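Local coordinates for mandelate racemase/muconate lactonizing protein (Paenibacillus sp., PDB 3V5C) that probably dehydrates galacturonate as a magnesium-dependent enzyme of the enolase superfamily, built around a TIM-type barrel, at residues T292-L297 against S308-Y313; L95-L100 against N315-Y320; F167-G172 against R192-V197; F137-L142 against T184-A189. The protein carries 1 engineered substitution. One frame throughout, in Å; residues are numbered along the deposited sequence. Where two conformers were deposited one is given.

Interaction 1. Residues T292-L297 against S308-Y313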
loop_
_atom_site.group_PDB
_atom_site.type_symbol
_atom_site.label_atom_id
_atom_site.label_comp_id
_atom_site.label_asym_id
_atom_site.label_seq_id
_atom_site.Cartn_x
_atom_site.Cartn_y
_atom_site.Cartn_z
ATOM N N THR A 292 -4.372 -1.306 -12.034
ATOM C CA THR A 292 -4.108 -1.399 -13.469
ATOM C C THR A 292 -2.906 -0.532 -13.847
ATOM O O THR A 292 -2.011 -0.959 -14.597
ATOM C CB THR A 292 -5.358 -0.993 -14.270
ATOM O OG1 THR A 292 -6.423 -1.877 -13.911
ATOM C CG2 THR A 292 -5.089 -1.129 -15.769
ATOM N N HIS A 293 -2.863 0.660 -13.269
ATOM C CA HIS A 293 -1.732 1.558 -13.465
ATOM C C HIS A 293 -0.443 0.887 -12.977
ATOM O O HIS A 293 0.609 0.919 -13.638
ATOM C CB HIS A 293 -1.972 2.863 -12.708
ATOM C CG HIS A 293 -0.879 3.862 -12.889
ATOM N ND1 HIS A 293 -0.984 4.931 -13.754
ATOM C CD2 HIS A 293 0.340 3.965 -12.305
ATOM C CE1 HIS A 293 0.125 5.646 -13.700
ATOM N NE2 HIS A 293 0.944 5.081 -12.832
ATOM N N TRP A 294 -0.519 0.266 -11.801
ATOM C CA TRP A 294 0.644 -0.394 -11.217
ATOM C C TRP A 294 1.127 -1.598 -12.030
ATOM O O TRP A 294 2.321 -1.869 -12.079
ATOM C CB TRP A 294 0.361 -0.792 -9.762
ATOM C CG TRP A 294 1.021 0.114 -8.769
ATOM C CD1 TRP A 294 0.401 0.955 -7.895
ATOM C CD2 TRP A 294 2.427 0.251 -8.548
ATOM N NE1 TRP A 294 1.349 1.623 -7.130
ATOM C CE2 TRP A 294 2.598 1.204 -7.510
ATOM C CE3 TRP A 294 3.566 -0.336 -9.122
ATOM C CZ2 TRP A 294 3.854 1.590 -7.050
ATOM C CZ3 TRP A 294 4.829 0.047 -8.647
ATOM C CH2 TRP A 294 4.956 0.993 -7.615
ATOM N N MET A 295 0.217 -2.316 -12.685
ATOM C CA MET A 295 0.677 -3.383 -13.570
ATOM C C MET A 295 1.606 -2.832 -14.667
ATOM O O MET A 295 2.689 -3.389 -14.936
ATOM C CB MET A 295 -0.518 -4.103 -14.190
ATOM C CG MET A 295 -1.240 -4.974 -13.168
ATOM S SD MET A 295 -2.821 -5.638 -13.763
ATOM C CE MET A 295 -2.363 -6.261 -15.379
ATOM N N GLU A 296 1.193 -1.734 -15.284
ATOM C CA GLU A 296 1.984 -1.120 -16.350
ATOM C C GLU A 296 3.253 -0.484 -15.795
ATOM O O GLU A 296 4.353 -0.666 -16.331
ATOM C CB GLU A 296 1.156 -0.085 -17.118
ATOM C CG GLU A 296 -0.009 -0.683 -17.887
ATOM C CD GLU A 296 -0.838 0.358 -18.611
ATOM O OE1 GLU A 296 -0.256 1.316 -19.170
ATOM O OE2 GLU A 296 -2.079 0.212 -18.615
ATOM N N LEU A 297 3.099 0.263 -14.712
ATOM C CA LEU A 297 4.238 0.900 -14.067
ATOM C C LEU A 297 5.291 -0.120 -13.619
ATOM O O LEU A 297 6.493 0.069 -13.844
ATOM C CB LEU A 297 3.755 1.756 -12.898
ATOM C CG LEU A 297 4.872 2.408 -12.084
ATOM C CD1 LEU A 297 5.674 3.362 -12.956
ATOM C CD2 LEU A 297 4.236 3.145 -10.924
ATOM N N SER A 308 9.495 -1.759 -6.721
ATOM C CA SER A 308 8.119 -1.325 -6.530
ATOM C C SER A 308 7.685 -1.607 -5.092
ATOM O O SER A 308 7.771 -2.742 -4.621
ATOM C CB SER A 308 7.194 -2.109 -7.476
ATOM O OG SER A 308 7.430 -1.776 -8.841
ATOM N N ALA A 309 7.182 -0.585 -4.410
ATOM C CA ALA A 309 6.633 -0.750 -3.071
ATOM C C ALA A 309 5.422 0.143 -2.935
ATOM O O ALA A 309 5.516 1.249 -2.421
ATOM C CB ALA A 309 7.679 -0.402 -2.002
ATOM N N PRO A 310 4.277 -0.319 -3.437
ATOM C CA PRO A 310 3.068 0.503 -3.471
ATOM C C PRO A 310 2.685 1.009 -2.102
ATOM O O PRO A 310 2.631 0.240 -1.131
ATOM C CB PRO A 310 1.999 -0.466 -3.978
ATOM C CG PRO A 310 2.772 -1.456 -4.790
ATOM C CD PRO A 310 4.067 -1.644 -4.042
ATOM N N HIS A 311 2.435 2.306 -2.008
ATOM C CA HIS A 311 1.984 2.868 -0.749
ATOM C C HIS A 311 0.582 2.384 -0.416
ATOM O O HIS A 311 -0.296 2.250 -1.282
ATOM C CB HIS A 311 2.020 4.401 -0.817
ATOM C CG HIS A 311 1.370 5.073 0.349
ATOM N ND1 HIS A 311 0.020 5.333 0.405
ATOM C CD2 HIS A 311 1.891 5.539 1.512
ATOM C CE1 HIS A 311 -0.266 5.935 1.545
ATOM N NE2 HIS A 311 0.850 6.069 2.235
ATOM N N CYS A 312 0.359 2.108 0.854
ATOM C CA CYS A 312 -0.984 1.836 1.307
ATOM C C CYS A 312 -1.080 2.287 2.742
ATOM O O CYS A 312 -0.409 1.750 3.617
ATOM C CB CYS A 312 -1.322 0.350 1.206
ATOM S SG CYS A 312 -3.027 0.048 1.683
ATOM N N TYR A 313 -1.911 3.288 2.965
ATOM C CA TYR A 313 -2.244 3.731 4.303
ATOM C C TYR A 313 -3.527 4.510 4.199
ATOM O O TYR A 313 -3.701 5.307 3.272
ATOM C CB TYR A 313 -1.153 4.577 4.952
ATOM C CG TYR A 313 -1.348 4.646 6.456
ATOM C CD1 TYR A 313 -0.899 3.627 7.279
ATOM C CD2 TYR A 313 -2.045 5.703 7.036
ATOM C CE1 TYR A 313 -1.085 3.685 8.660
ATOM C CE2 TYR A 313 -2.258 5.765 8.421
ATOM C CZ TYR A 313 -1.776 4.753 9.219
ATOM O OH TYR A 313 -1.971 4.789 10.589
#

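Interaction 2. Residues L95-L100 against N315-Y320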
loop_
_atom_site.group_PDB
_atom_site.type_symbol
_atom_site.label_atom_id
_atom_site.label_comp_id
_atom_site.label_asym_id
_atom_site.label_seq_id
_atom_site.Cartn_x
_atom_site.Cartn_y
_atom_site.Cartn_z
ATOM N N LEU A 95 -13.759 1.438 -10.910
ATOM C CA LEU A 95 -14.232 0.068 -11.081
ATOM C C LEU A 95 -13.194 -1.041 -11.238
ATOM O O LEU A 95 -13.574 -2.210 -11.331
ATOM C CB LEU A 95 -15.206 0.003 -12.277
ATOM C CG LEU A 95 -16.545 0.726 -12.171
ATOM C CD1 LEU A 95 -17.289 0.576 -13.519
ATOM C CD2 LEU A 95 -17.355 0.182 -11.013
ATOM N N GLU A 96 -11.907 -0.725 -11.248
ATOM C CA GLU A 96 -10.933 -1.784 -11.524
ATOM C C GLU A 96 -11.028 -2.888 -10.477
ATOM O O GLU A 96 -10.902 -4.070 -10.792
ATOM C CB GLU A 96 -9.496 -1.274 -11.603
ATOM C CG GLU A 96 -8.920 -0.721 -10.308
ATOM C CD GLU A 96 -7.549 -0.110 -10.529
ATOM O OE1 GLU A 96 -7.081 0.571 -9.614
ATOM O OE2 GLU A 96 -6.957 -0.324 -11.611
ATOM N N TYR A 97 -11.229 -2.508 -9.224
ATOM C CA TYR A 97 -11.233 -3.524 -8.191
ATOM C C TYR A 97 -12.482 -4.405 -8.234
ATOM O O TYR A 97 -12.367 -5.623 -8.283
ATOM C CB TYR A 97 -10.941 -2.932 -6.793
ATOM C CG TYR A 97 -9.480 -2.550 -6.618
ATOM C CD1 TYR A 97 -8.487 -3.530 -6.621
ATOM C CD2 TYR A 97 -9.075 -1.219 -6.474
ATOM C CE1 TYR A 97 -7.152 -3.237 -6.471
ATOM C CE2 TYR A 97 -7.717 -0.912 -6.306
ATOM C CZ TYR A 97 -6.763 -1.936 -6.326
ATOM O OH TYR A 97 -5.418 -1.676 -6.158
ATOM N N PRO A 98 -13.681 -3.800 -8.223
ATOM C CA PRO A 98 -14.850 -4.676 -8.420
ATOM C C PRO A 98 -14.779 -5.505 -9.720
ATOM O O PRO A 98 -15.248 -6.647 -9.729
ATOM C CB PRO A 98 -16.032 -3.695 -8.485
ATOM C CG PRO A 98 -15.516 -2.408 -7.845
ATOM C CD PRO A 98 -14.034 -2.375 -8.067
ATOM N N VAL A 99 -14.238 -4.953 -10.803
ATOM C CA VAL A 99 -14.162 -5.721 -12.049
ATOM C C VAL A 99 -13.167 -6.877 -11.953
ATOM O O VAL A 99 -13.450 -8.012 -12.379
ATOM C CB VAL A 99 -13.845 -4.805 -13.258
ATOM C CG1 VAL A 99 -13.363 -5.622 -14.446
ATOM C CG2 VAL A 99 -15.093 -4.023 -13.623
ATOM N N LEU A 100 -12.013 -6.621 -11.363
ATOM C CA LEU A 100 -11.050 -7.697 -11.190
ATOM C C LEU A 100 -11.607 -8.778 -10.259
ATOM O O LEU A 100 -11.396 -9.971 -10.483
ATOM C CB LEU A 100 -9.707 -7.147 -10.687
ATOM C CG LEU A 100 -8.895 -6.402 -11.746
ATOM C CD1 LEU A 100 -7.774 -5.628 -11.082
ATOM C CD2 LEU A 100 -8.326 -7.371 -12.762
ATOM N N ASN A 315 -6.369 2.993 3.842
ATOM C CA ASN A 315 -7.326 2.134 3.157
ATOM C C ASN A 315 -6.955 0.665 3.308
ATOM O O ASN A 315 -6.008 0.161 2.671
ATOM C CB ASN A 315 -7.429 2.531 1.679
ATOM C CG ASN A 315 -8.558 1.832 0.970
ATOM O OD1 ASN A 315 -8.872 0.664 1.251
ATOM N ND2 ASN A 315 -9.185 2.541 0.024
ATOM N N ALA A 316 -7.683 -0.031 4.178
ATOM C CA ALA A 316 -7.369 -1.413 4.489
ATOM C C ALA A 316 -7.413 -2.285 3.248
ATOM O O ALA A 316 -6.620 -3.215 3.114
ATOM C CB ALA A 316 -8.308 -1.961 5.564
ATOM N N TYR A 317 -8.318 -1.967 2.328
ATOM C CA TYR A 317 -8.492 -2.820 1.155
ATOM C C TYR A 317 -7.208 -2.901 0.338
ATOM O O TYR A 317 -6.902 -3.926 -0.259
ATOM C CB TYR A 317 -9.627 -2.289 0.284
ATOM C CG TYR A 317 -9.963 -3.184 -0.886
ATOM C CD1 TYR A 317 -9.335 -3.017 -2.116
ATOM C CD2 TYR A 317 -10.890 -4.213 -0.743
ATOM C CE1 TYR A 317 -9.649 -3.836 -3.185
ATOM C CE2 TYR A 317 -11.213 -5.060 -1.821
ATOM C CZ TYR A 317 -10.578 -4.849 -3.031
ATOM O OH TYR A 317 -10.875 -5.655 -4.100
ATOM N N GLY A 318 -6.446 -1.808 0.316
ATOM C CA GLY A 318 -5.223 -1.754 -0.467
ATOM C C GLY A 318 -4.159 -2.750 -0.057
ATOM O O GLY A 318 -3.293 -3.097 -0.857
ATOM N N ILE A 319 -4.198 -3.198 1.199
ATOM C CA ILE A 319 -3.265 -4.206 1.657
ATOM C C ILE A 319 -3.385 -5.482 0.832
ATOM O O ILE A 319 -2.374 -6.039 0.358
ATOM C CB ILE A 319 -3.533 -4.512 3.138
ATOM C CG1 ILE A 319 -3.285 -3.249 3.965
ATOM C CG2 ILE A 319 -2.678 -5.701 3.608
ATOM C CD1 ILE A 319 -3.741 -3.418 5.429
ATOM N N TYR A 320 -4.623 -5.940 0.666
ATOM C CA TYR A 320 -4.912 -7.211 0.011
ATOM C C TYR A 320 -4.662 -7.081 -1.491
ATOM O O TYR A 320 -4.082 -7.967 -2.118
ATOM C CB TYR A 320 -6.343 -7.664 0.390
ATOM C CG TYR A 320 -6.478 -7.533 1.894
ATOM C CD1 TYR A 320 -5.851 -8.445 2.737
ATOM C CD2 TYR A 320 -7.118 -6.442 2.469
ATOM C CE1 TYR A 320 -5.889 -8.290 4.116
ATOM C CE2 TYR A 320 -7.177 -6.289 3.848
ATOM C CZ TYR A 320 -6.560 -7.220 4.668
ATOM O OH TYR A 320 -6.586 -7.071 6.049
#

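Interaction 3. Residues F167-G172 against R192-V197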
loop_
_atom_site.group_PDB
_atom_site.type_symbol
_atom_site.label_atom_id
_atom_site.label_comp_id
_atom_site.label_asym_id
_atom_site.label_seq_id
_atom_site.Cartn_x
_atom_site.Cartn_y
_atom_site.Cartn_z
ATOM N N PHE A 167 9.820 -3.562 9.833
ATOM C CA PHE A 167 9.150 -2.428 10.459
ATOM C C PHE A 167 9.500 -1.104 9.809
ATOM O O PHE A 167 10.665 -0.831 9.554
ATOM C CB PHE A 167 9.507 -2.376 11.951
ATOM C CG PHE A 167 9.122 -3.619 12.703
ATOM C CD1 PHE A 167 10.011 -4.685 12.809
ATOM C CD2 PHE A 167 7.860 -3.731 13.278
ATOM C CE1 PHE A 167 9.642 -5.869 13.502
ATOM C CE2 PHE A 167 7.484 -4.899 13.968
ATOM C CZ PHE A 167 8.377 -5.963 14.074
ATOM N N LYS A 168 8.480 -0.279 9.579
ATOM C CA LYS A 168 8.710 1.075 9.092
ATOM C C LYS A 168 8.413 2.040 10.214
ATOM O O LYS A 168 7.311 2.080 10.755
ATOM C CB LYS A 168 7.863 1.415 7.862
ATOM C CG LYS A 168 8.279 2.765 7.258
ATOM C CD LYS A 168 7.750 2.947 5.838
ATOM C CE LYS A 168 6.280 3.370 5.841
ATOM N NZ LYS A 168 5.802 3.567 4.400
ATOM N N ILE A 169 9.422 2.828 10.547
ATOM C CA ILE A 169 9.375 3.711 11.688
ATOM C C ILE A 169 9.207 5.149 11.224
ATOM O O ILE A 169 9.972 5.625 10.399
ATOM C CB ILE A 169 10.681 3.589 12.484
ATOM C CG1 ILE A 169 10.903 2.130 12.903
ATOM C CG2 ILE A 169 10.630 4.529 13.697
ATOM C CD1 ILE A 169 12.354 1.799 13.212
ATOM N N LYS A 170 8.172 5.826 11.713
ATOM C CA LYS A 170 8.026 7.236 11.414
ATOM C C LYS A 170 9.124 8.020 12.112
ATOM O O LYS A 170 9.390 7.800 13.299
ATOM C CB LYS A 170 6.647 7.749 11.826
ATOM C CG LYS A 170 5.492 7.155 11.014
ATOM C CD LYS A 170 5.481 7.768 9.618
ATOM C CE LYS A 170 4.304 7.277 8.798
ATOM N NZ LYS A 170 4.676 6.059 8.054
ATOM N N VAL A 171 9.767 8.920 11.372
ATOM C CA VAL A 171 10.725 9.849 11.962
ATOM C C VAL A 171 10.374 11.270 11.493
ATOM O O VAL A 171 9.379 11.472 10.792
ATOM C CB VAL A 171 12.189 9.460 11.636
ATOM C CG1 VAL A 171 12.495 8.061 12.164
ATOM C CG2 VAL A 171 12.442 9.538 10.111
ATOM N N GLY A 172 11.162 12.261 11.898
ATOM C CA GLY A 172 10.809 13.646 11.637
ATOM C C GLY A 172 10.151 14.385 12.786
ATOM O O GLY A 172 9.490 15.418 12.590
ATOM N N ARG A 192 17.099 3.089 16.758
ATOM C CA ARG A 192 18.011 2.140 17.387
ATOM C C ARG A 192 17.243 1.118 18.218
ATOM O O ARG A 192 17.492 -0.083 18.133
ATOM C CB ARG A 192 18.986 2.864 18.319
ATOM C CG ARG A 192 19.983 3.763 17.650
ATOM C CD ARG A 192 21.057 4.192 18.655
ATOM N NE ARG A 192 22.149 4.901 18.001
ATOM C CZ ARG A 192 23.048 4.311 17.222
ATOM N NH1 ARG A 192 22.980 3.003 17.010
ATOM N NH2 ARG A 192 24.015 5.019 16.657
ATOM N N GLY A 193 16.320 1.614 19.034
ATOM C CA GLY A 193 15.555 0.758 19.930
ATOM C C GLY A 193 14.780 -0.311 19.183
ATOM O O GLY A 193 14.760 -1.474 19.567
ATOM N N ILE A 194 14.123 0.081 18.100
ATOM C CA ILE A 194 13.348 -0.889 17.333
ATOM C C ILE A 194 14.245 -1.904 16.625
ATOM O O ILE A 194 13.921 -3.087 16.572
ATOM C CB ILE A 194 12.385 -0.179 16.375
ATOM C CG1 ILE A 194 11.300 0.502 17.216
ATOM C CG2 ILE A 194 11.767 -1.184 15.391
ATOM C CD1 ILE A 194 10.585 1.626 16.520
ATOM N N SER A 195 15.376 -1.443 16.105
ATOM C CA SER A 195 16.392 -2.326 15.536
ATOM C C SER A 195 16.759 -3.460 16.495
ATOM O O SER A 195 16.891 -4.617 16.090
ATOM C CB SER A 195 17.642 -1.522 15.185
ATOM O OG SER A 195 18.700 -2.368 14.770
ATOM N N GLU A 196 16.912 -3.115 17.764
ATOM C CA GLU A 196 17.257 -4.109 18.782
ATOM C C GLU A 196 16.161 -5.163 18.972
ATOM O O GLU A 196 16.453 -6.341 19.154
ATOM C CB GLU A 196 17.622 -3.403 20.098
ATOM C CG GLU A 196 18.902 -2.583 19.979
ATOM C CD GLU A 196 19.015 -1.453 20.997
ATOM O OE1 GLU A 196 18.139 -1.347 21.885
ATOM O OE2 GLU A 196 19.988 -0.666 20.901
ATOM N N VAL A 197 14.907 -4.723 18.919
ATOM C CA VAL A 197 13.732 -5.583 18.935
ATOM C C VAL A 197 13.662 -6.519 17.737
ATOM O O VAL A 197 13.403 -7.715 17.883
ATOM C CB VAL A 197 12.445 -4.724 18.830
ATOM C CG1 VAL A 197 11.274 -5.576 18.348
ATOM C CG2 VAL A 197 12.141 -4.023 20.126
#

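Interaction 4. Residues F137-L142 against T184-A189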
loop_
_atom_site.group_PDB
_atom_site.type_symbol
_atom_site.label_atom_id
_atom_site.label_comp_id
_atom_site.label_asym_id
_atom_site.label_seq_id
_atom_site.Cartn_x
_atom_site.Cartn_y
_atom_site.Cartn_z
ATOM N N PHE A 137 4.191 8.468 15.754
ATOM C CA PHE A 137 4.798 9.224 16.853
ATOM C C PHE A 137 3.993 9.003 18.125
ATOM O O PHE A 137 3.438 9.948 18.702
ATOM C CB PHE A 137 4.796 10.722 16.560
ATOM C CG PHE A 137 5.694 11.158 15.415
ATOM C CD1 PHE A 137 6.597 10.286 14.787
ATOM C CD2 PHE A 137 5.668 12.484 15.010
ATOM C CE1 PHE A 137 7.418 10.746 13.730
ATOM C CE2 PHE A 137 6.482 12.943 13.978
ATOM C CZ PHE A 137 7.357 12.084 13.343
ATOM N N ASP A 138 3.939 7.756 18.568
ATOM C CA ASP A 138 3.037 7.371 19.647
ATOM C C ASP A 138 3.616 7.684 21.022
ATOM O O ASP A 138 3.008 7.370 22.059
ATOM C CB ASP A 138 2.742 5.889 19.516
ATOM C CG ASP A 138 2.091 5.560 18.181
ATOM O OD1 ASP A 138 1.069 6.214 17.856
ATOM O OD2 ASP A 138 2.594 4.663 17.478
ATOM N N ASP A 139 4.779 8.322 20.995
ATOM C CA ASP A 139 5.584 8.624 22.176
ATOM C C ASP A 139 5.565 10.095 22.557
ATOM O O ASP A 139 6.297 10.489 23.463
ATOM C CB ASP A 139 7.031 8.281 21.864
ATOM C CG ASP A 139 7.543 9.042 20.650
ATOM O OD1 ASP A 139 6.987 8.834 19.561
ATOM O OD2 ASP A 139 8.472 9.862 20.786
ATOM N N LEU A 140 4.780 10.919 21.867
ATOM C CA LEU A 140 4.927 12.365 22.023
ATOM C C LEU A 140 4.465 12.885 23.387
ATOM O O LEU A 140 4.878 13.972 23.795
ATOM C CB LEU A 140 4.229 13.121 20.895
ATOM C CG LEU A 140 4.840 12.972 19.500
ATOM C CD1 LEU A 140 4.044 13.806 18.523
ATOM C CD2 LEU A 140 6.289 13.412 19.511
ATOM N N HIS A 141 3.631 12.108 24.080
ATOM C CA HIS A 141 3.150 12.483 25.408
ATOM C C HIS A 141 4.202 12.216 26.477
ATOM O O HIS A 141 4.033 12.629 27.630
ATOM C CB HIS A 141 1.871 11.724 25.743
ATOM C CG HIS A 141 2.045 10.242 25.806
ATOM N ND1 HIS A 141 2.243 9.467 24.681
ATOM C CD2 HIS A 141 2.017 9.385 26.855
ATOM C CE1 HIS A 141 2.351 8.198 25.041
ATOM N NE2 HIS A 141 2.212 8.121 26.355
ATOM N N LEU A 142 5.277 11.529 26.098
ATOM C CA LEU A 142 6.378 11.219 27.010
ATOM C C LEU A 142 7.556 12.186 26.845
ATOM O O LEU A 142 8.133 12.325 25.756
ATOM C CB LEU A 142 6.852 9.776 26.813
ATOM C CG LEU A 142 5.808 8.697 27.091
ATOM C CD1 LEU A 142 6.358 7.319 26.736
ATOM C CD2 LEU A 142 5.344 8.758 28.561
ATOM N N THR A 184 15.011 15.207 16.653
ATOM C CA THR A 184 15.923 14.423 15.830
ATOM C C THR A 184 16.708 13.403 16.669
ATOM O O THR A 184 16.873 12.239 16.272
ATOM C CB THR A 184 16.835 15.347 14.995
ATOM O OG1 THR A 184 16.013 16.285 14.283
ATOM C CG2 THR A 184 17.670 14.551 13.995
ATOM N N LYS A 185 17.206 13.834 17.827
ATOM C CA LYS A 185 17.842 12.901 18.762
ATOM C C LYS A 185 16.890 11.752 19.136
ATOM O O LYS A 185 17.293 10.585 19.203
ATOM C CB LYS A 185 18.308 13.650 20.013
ATOM C CG LYS A 185 19.139 12.814 20.976
ATOM C CD LYS A 185 19.538 13.647 22.202
ATOM C CE LYS A 185 19.746 12.782 23.436
ATOM N NZ LYS A 185 19.675 13.602 24.677
ATOM N N ARG A 186 15.623 12.091 19.338
ATOM C CA ARG A 186 14.611 11.109 19.746
ATOM C C ARG A 186 14.324 10.149 18.595
ATOM O O ARG A 186 14.217 8.945 18.824
ATOM C CB ARG A 186 13.344 11.801 20.292
ATOM C CG ARG A 186 12.070 10.941 20.391
ATOM C CD ARG A 186 11.670 10.436 21.771
ATOM N NE ARG A 186 11.542 11.432 22.847
ATOM C CZ ARG A 186 10.402 11.863 23.400
ATOM N NH1 ARG A 186 9.196 11.454 22.980
ATOM N NH2 ARG A 186 10.474 12.721 24.409
ATOM N N ASP A 187 14.237 10.667 17.361
ATOM C CA ASP A 187 14.077 9.803 16.194
ATOM C C ASP A 187 15.141 8.717 16.202
ATOM O O ASP A 187 14.841 7.538 16.029
ATOM C CB ASP A 187 14.267 10.563 14.872
ATOM C CG ASP A 187 13.114 11.478 14.505
ATOM O OD1 ASP A 187 11.975 11.349 15.015
ATOM O OD2 ASP A 187 13.381 12.368 13.653
ATOM N N ILE A 188 16.399 9.141 16.355
ATOM C CA ILE A 188 17.547 8.233 16.262
ATOM C C ILE A 188 17.464 7.143 17.337
ATOM O O ILE A 188 17.642 5.961 17.041
ATOM C CB ILE A 188 18.867 8.999 16.402
ATOM C CG1 ILE A 188 19.082 9.862 15.154
ATOM C CG2 ILE A 188 20.040 8.012 16.567
ATOM C CD1 ILE A 188 20.065 11.010 15.327
ATOM N N ALA A 189 17.192 7.567 18.572
ATOM C CA ALA A 189 17.084 6.651 19.701
ATOM C C ALA A 189 15.982 5.630 19.460
ATOM O O ALA A 189 16.134 4.456 19.783
ATOM C CB ALA A 189 16.792 7.423 20.975
#

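Interaction 1. Residues T292-L297 against S308-Y313
The indole of Trp-294 is swung off the usual staggered positions at its first torsion (chi1 -104°), and this carries the ring from helix 291-303 across to Ser-308 and Pro-310. Ser-308 turns its hydroxyl anti to its own carbonyl carbon (chi1 -67°), which brings OG to the rim of the indole. The setting is the TIM-type barrel of the enolase fold: a barrel helix packs against the short strand that follows it, 307-308, and against the loop that leaves that strand.

Pro-310 lies over one face of the indole. Its CG stands 4.0 Å from the centroid of the six-membered ring of Trp-294, close to the ring normal, in a CH-pi contact. CB leans toward the pyrrole side, 3.8 Å from Trp-294 NE1. The opposite face carries Leu-297 CD2 from the next turn of the same helix, so the indole is held flat between a leucine methyl and a proline ring. Leu-325 of helix 317-325 touches both Trp-294 and Pro-310.

Nothing across the contact is a hydrogen bond. The polar end of the indole is served elsewhere, NE1 donating to Tyr-284 O. At the far end of the ring Ser-308 CB lies 3.4 Å from Trp-294 CZ3, above the plane on the side of Pro-310, while OG comes in at the edge, 3.2 Å from the same CZ3.

Interaction 2. Residues L95-L100 against N315-Y320
Tyr-97 presents a ring face to the edge of Tyr-317, and its side chain meets that partner from the first carbon onward. CB lies 3.8 Å from Tyr-317 OH, so the phenol oxygen of one tyrosine rests beside the root of the other. CG comes next, 3.7 Å from Tyr-317 CE1, the edge carbon that stands over this face of the ring. The approach is tightest at Tyr-97 CD1, 3.6 Å from Tyr-317 CE1, and it widens to 4.2 Å between the two CE1 atoms. Beyond this the ring has passed its partner, and OH at the tip hydrogen-bonds to Ile-286 O.

The two side chains run in opposite directions, and their planes stand at 75° with centroids 5.3 Å apart, a T-shaped (edge-to-face) pair. It spans the two domains of the enolase fold: helix 92-107 belongs to the part that, as in relatives, caps the barrel, whereas helix 317-325 is one of the barrel's own. Ser-60, on strand 55-60, touches both tyrosines. With Tyr-97 cut back to an alanine, the edge of Tyr-317 would probably face a gap and Ile-286 O would lose its phenol donor.

Tyr-317 reaches across because its CG lies anti to the backbone N (chi1 -175°). Just before it the chain turns into the helix, and Asn-315 OD1 accepts from Tyr-317 N in a weak capping bond of 2.9 Å. On the opposite face of the Tyr-97 ring lies CG of the preceding residue, Glu-96.

Interaction 3. Residues F167-G172 against R192-V197
Ile-194 meets Ile-169 tip to tip, the delta methyl of each overlapping the other's branches. Ile-169 CD1 sits 3.7 Å from Ile-194 CB and equally close to Ile-194 CG2, lying against the CB-CG2 side of Ile-194. In return Ile-194 CD1 reaches back to Ile-169 CG1, also at 3.7 Å, and touches CG2 more loosely at 4.0 Å. The interlock follows from matched conformations: each isoleucine sets CG1 beside its own backbone N and then runs on extended to CD1, with chi2 of 158° in Ile-169 and 159° in Ile-194. CG2 of Ile-194 has a second neighbour, Phe-167 CB, at 4.3 Å. The contact is wholly apolar, with no hydrogen bond between strand and helix.

This is the packing of strand on helix within a beta-alpha-beta crossover, strand 167-170, helix 180-198 and strand 204-207, one unit of the barrel. Phe-167 and Ile-169 point their CB atoms at the helix, while the intervening Lys-168 points away from it. The sequence Lys-Ile-Lys at 168-170 is consistent with the Lys-x-Lys motif of enolase-superfamily enzymes. Both lysine ends find acidic partners, Lys-168 NZ bridging to Glu-233 and Glu-336 and Lys-170 NZ to Asp-207.

Around the isoleucine pair, Leu-135 of strand 126-135 touches both Ile-194 and Phe-167, and Ile-190, one turn back on helix 180-198, packs on Ile-169. On the flank of that helix Val-197 leans on Ala-156 and Met-157 of helix 145-161.

Interaction 4. Residues F137-L142 against T184-A189
Arg-186 and Asp-139 run alongside each other, pointing opposite ways, with guanidinium and carboxylate planes 63° apart, so the salt bridge between them is not a flat two-pronged pair. It ties barrel helix 180-198 to the loop after strand 126-135, which folds as two overlapping type I beta turns. A single nitrogen makes the bridge: Arg-186 NH1 donates to Asp-139 OD2 at 2.8 Å, fairly straight (162°), meeting the carboxylate on its anti side. The arginine chain bends at chi2 (103°) and again at chi3, which sets the NH1 and NH2 edge of the guanidinium against Asp-139 and Leu-142.

Besides the carboxylate, the guanidinium reaches two loop carbonyls. NH1 also makes weak bonds, each 3.1 Å, to Asp-139 O and Leu-142 O. The other carboxylate oxygen, Asp-139 OD1, is bridged to Arg-173, so two arginines share this aspartate.

A leucine at the place of Arg-186 would probably leave Asp-139 OD2 without its charged mate and deprive the carbonyl of Leu-142 of the donors that fasten the turn to the helix. The shortest of the bonds runs from Arg-186 NH2 to Leu-142 O, 2.7 Å, with the oxygen tilted out of the guanidinium plane.

Overall arrangement
From the N terminus, residues 95-100 open the longest loop, closed when 315-320 joins the capping region to a barrel helix in interaction 2. The other three contacts nest inside it. Residues 137-142 and then 167-172 come next, and their partners 184-189 and 192-197 follow in the same order on helix 180-198, so interactions 4 and 3 cross; Gly-172 N and Asp-187 OD2 probably hydrogen-bond between them. Interaction 1 then closes a short helix-to-strand loop before 315-320 is reached. It touches interaction 2, where Thr-292 N probably bonds to Glu-96 OE2. Interactions 2 and 3, centres about 29 Å apart, lie on opposite sides of the chain's centre.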